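PDB 6TK9: purine nucleoside phosphorylase from Thermus thermophilus, which catalyses the phosphorolysis of purine nucleosides such as inosine and guanosine, releasing the free purine base and ribose 1-phosphate. Local coordinates for the interface of chains A and B and the interface of chains A and C. Numbering follows the deposited sequence. Chains: chain A/B/C, Purine nucleoside phosphorylase.

The two contacts lie about 22 Å apart, measured between the centres of their C-alpha atoms, and place chain A against two different copies of the protein. Contact 1 belongs to a two-fold symmetric interface; contact 2 belongs to one that is not an exact two-fold. Strand 124-133 links them: A:Leu129 and A:Asp130 serve contact 1; in contact 2 it is the end of the corresponding strand of chain C, C:Tyr131 to C:Asn133, with A:Phe134 and C:Phe134 just beyond. Since the copies are equivalent, each can use this strand for two partners. This fits the deposited six-subunit assembly, perhaps paired trimers typical of this family.

Contact 1: the interface of chains A and B. Residues chain A 129-130, 182; chain B 119.
B:Arg119 reaches A:Leu129 through a side chain bent at chi2 (-123°), which leads its guanidinium towards strands 124-133 and 179-185 of chain A. On the other side, A:Leu129 holds CG opposite its own carbonyl carbon (chi1 -66°), and CD1 then extends away from CA (chi2 -175°), towards the arginine. B:Arg119 is poorly ordered, so the contacts that follow describe the modelled position and not a rigid grip.

The distances fall into an aliphatic part and a part around the guanidinium. In the first, A:Leu129 CD1 packs on the delta-methylene of B:Arg119, CD, at 3.8 Å, the two side chains crossing obliquely. In the second, A:Leu129 CB stands 4.1 Å above the plane of the B:Arg119 guanidinium, over its centre. One face of the flat group is therefore laid against the leucine, while its NH2 end extends further, towards A:Asp130 and A:Val182. The A:Asp130 beta-carbon, CB, is 4.0 Å from B:Arg119 NH2, and the carboxylate oxygen A:Asp130 OD2 lies 4.5 Å from the same nitrogen. That separation is too long for a salt bridge as modelled, but the opposite charges may still attract each other and bias where the poorly ordered arginine settles.

The leucine thus covers one face of the guanidinium and the valine borders its NH2 end, with an acid nearby, in a patch that hides about 120 Å² in total and has a symmetry twin with the chains exchanged. A:Val182 crosses the arginine at about a right angle, its methyl CG2 lying 3.5 Å from B:Arg119 NH2.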
# COMPACT_ATOMS: atom_id res chain seq x y z
N LEU A 129 -13.31 -7.61 -15.28
CA LEU A 129 -12.46 -6.69 -16.08
C LEU A 129 -11.04 -7.22 -16.18
O LEU A 129 -10.42 -6.95 -17.19
CB LEU A 129 -12.47 -5.32 -15.43
CG LEU A 129 -13.82 -4.63 -15.45
CD1 LEU A 129 -13.72 -3.22 -14.88
CD2 LEU A 129 -14.37 -4.61 -16.87
N ASP A 130 -10.56 -7.93 -15.15
CA ASP A 130 -9.19 -8.51 -15.11
C ASP A 130 -9.10 -9.55 -14.00
O ASP A 130 -10.08 -9.72 -13.23
CB ASP A 130 -8.15 -7.41 -14.88
CG ASP A 130 -6.82 -7.65 -15.55
OD1 ASP A 130 -6.70 -8.66 -16.24
OD2 ASP A 130 -5.90 -6.82 -15.34
N VAL A 182 -11.91 -6.88 -10.58
CA VAL A 182 -10.78 -7.83 -10.73
C VAL A 182 -11.12 -9.07 -9.93
O VAL A 182 -11.42 -8.90 -8.72
CB VAL A 182 -9.47 -7.21 -10.21
CG1 VAL A 182 -8.29 -8.17 -10.34
CG2 VAL A 182 -9.20 -5.89 -10.91
N ARG B 119 -9.04 2.84 -15.66
CA ARG B 119 -10.18 2.25 -16.42
C ARG B 119 -11.15 3.34 -16.91
O ARG B 119 -11.97 3.04 -17.81
CB ARG B 119 -10.92 1.21 -15.57
CG ARG B 119 -10.03 0.05 -15.14
CD ARG B 119 -10.55 -1.30 -15.56
NE ARG B 119 -9.60 -2.31 -15.12
CZ ARG B 119 -9.48 -2.76 -13.88
NH1 ARG B 119 -10.28 -2.33 -12.91
NH2 ARG B 119 -8.56 -3.67 -13.60

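Contact 2: the interface of chains A and C. Residues chain A 134, 195-196, 199; chain C 131-134, 203.
A:Glu196 is hydrogen-bonded to strand 130-133 of chain C through its carboxylate oxygen OE2: the backbone N of C:Asn133 donates to A:Glu196 OE2 over 3.0 Å. The angle at the hydrogen, 150°, makes the bond moderately bent; the N-H meets OE2 on its anti side, 30° out of the carboxylate plane. Beside it, C:Tyr131 CE1 lies 3.5 Å from A:Glu196 OE2, with carboxylate and ring planes nearly perpendicular. The acid is thus bordered by a backbone N-H and an aromatic C-H.

Apolar contacts continue along the helix 194-202 of chain A. A:Ala195 CB packs on C:Ile132 CG1 at 3.5 Å. One turn on from that alanine, methyl CD1 of A:Leu199 is shared between C:Ile132 CG2, at 3.6 Å, and C:Leu203 CD1, at 3.7 Å, which wedges the leucine between strand and loop. Further out the same residue of both chains meets itself: A:Phe134 CZ approaches C:Phe134 CD1 at 4.1 Å. The two ring planes are inclined by about 53°, so this is not a parallel, face-to-face stack.

The chain geometry accounts for these placements. A:Glu196 is extended beyond CG, which carries its carboxylate from the helix to the strand. C:Tyr131 has CG set between its backbone N and carbonyl carbon, and the C:Asn133 N lies in plane at the edge of its ring, so the tyrosine flanks the donor. An alanine in place of A:Glu196 would probably leave the C:Asn133 N-H without its carboxylate acceptor and open a gap beside the C:Tyr131 ring.

Combining a polar anchor with apolar packing, this helix-on-strand patch hides about 293 Å² and probably joins neighbouring subunits of the trimer typical of this family.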
# COMPACT_ATOMS: atom_id res chain seq x y z
N PHE A 134 -3.43 -15.92 -7.51
CA PHE A 134 -2.81 -16.13 -6.17
C PHE A 134 -2.85 -17.61 -5.78
O PHE A 134 -2.75 -17.91 -4.59
CB PHE A 134 -3.53 -15.30 -5.11
CG PHE A 134 -2.75 -15.07 -3.84
CD1 PHE A 134 -1.63 -14.25 -3.84
CD2 PHE A 134 -3.11 -15.68 -2.66
CE1 PHE A 134 -0.92 -14.03 -2.67
CE2 PHE A 134 -2.40 -15.47 -1.49
CZ PHE A 134 -1.31 -14.64 -1.50
N ALA A 195 -7.08 -11.78 7.27
CA ALA A 195 -5.83 -11.15 6.81
C ALA A 195 -5.60 -11.46 5.33
O ALA A 195 -5.14 -10.55 4.60
CB ALA A 195 -4.67 -11.62 7.65
N GLU A 196 -5.94 -12.68 4.88
CA GLU A 196 -5.86 -13.05 3.45
C GLU A 196 -6.88 -12.21 2.66
O GLU A 196 -6.50 -11.72 1.57
CB GLU A 196 -6.10 -14.54 3.24
CG GLU A 196 -4.89 -15.39 3.56
CD GLU A 196 -5.19 -16.87 3.77
OE1 GLU A 196 -6.38 -17.18 4.08
OE2 GLU A 196 -4.26 -17.72 3.61
N LEU A 199 -5.45 -8.80 2.45
CA LEU A 199 -4.26 -8.88 1.56
C LEU A 199 -4.74 -8.80 0.10
O LEU A 199 -4.16 -7.97 -0.66
CB LEU A 199 -3.50 -10.15 1.92
CG LEU A 199 -2.57 -10.76 0.87
CD1 LEU A 199 -1.57 -11.70 1.54
CD2 LEU A 199 -3.34 -11.50 -0.20
N TYR C 131 -3.65 -15.45 10.45
CA TYR C 131 -2.56 -16.01 9.63
C TYR C 131 -2.70 -15.49 8.21
O TYR C 131 -3.79 -15.02 7.87
CB TYR C 131 -2.57 -17.54 9.62
CG TYR C 131 -3.72 -18.19 8.89
CD1 TYR C 131 -3.70 -18.36 7.51
CD2 TYR C 131 -4.80 -18.70 9.58
CE1 TYR C 131 -4.74 -18.98 6.84
CE2 TYR C 131 -5.87 -19.30 8.93
CZ TYR C 131 -5.83 -19.46 7.55
OH TYR C 131 -6.88 -20.04 6.92
N ILE C 132 -1.61 -15.59 7.45
CA ILE C 132 -1.59 -15.46 5.97
C ILE C 132 -0.81 -16.66 5.42
O ILE C 132 0.30 -16.92 5.90
CB ILE C 132 -0.98 -14.09 5.57
CG1 ILE C 132 -1.89 -12.92 5.91
CG2 ILE C 132 -0.57 -14.07 4.10
CD1 ILE C 132 -1.18 -11.60 5.85
N ASN C 133 -1.37 -17.36 4.44
CA ASN C 133 -0.70 -18.46 3.71
C ASN C 133 0.03 -17.91 2.49
O ASN C 133 -0.64 -17.61 1.49
CB ASN C 133 -1.73 -19.49 3.27
CG ASN C 133 -1.09 -20.67 2.61
OD1 ASN C 133 -1.74 -21.69 2.42
ND2 ASN C 133 0.20 -20.56 2.32
N PHE C 134 1.37 -17.80 2.52
CA PHE C 134 2.18 -17.33 1.36
C PHE C 134 2.96 -18.51 0.74
O PHE C 134 3.85 -18.28 -0.05
CB PHE C 134 3.01 -16.11 1.76
CG PHE C 134 3.44 -15.28 0.57
CD1 PHE C 134 2.52 -14.50 -0.11
CD2 PHE C 134 4.73 -15.35 0.09
CE1 PHE C 134 2.90 -13.79 -1.24
CE2 PHE C 134 5.10 -14.61 -1.02
CZ PHE C 134 4.19 -13.83 -1.68
N LEU C 203 1.93 -6.49 3.45
CA LEU C 203 0.65 -7.24 3.30
C LEU C 203 -0.09 -7.46 4.63
O LEU C 203 -1.16 -8.05 4.56
CB LEU C 203 0.91 -8.57 2.59
CG LEU C 203 1.37 -8.42 1.14
CD1 LEU C 203 1.42 -9.76 0.46
CD2 LEU C 203 0.47 -7.46 0.38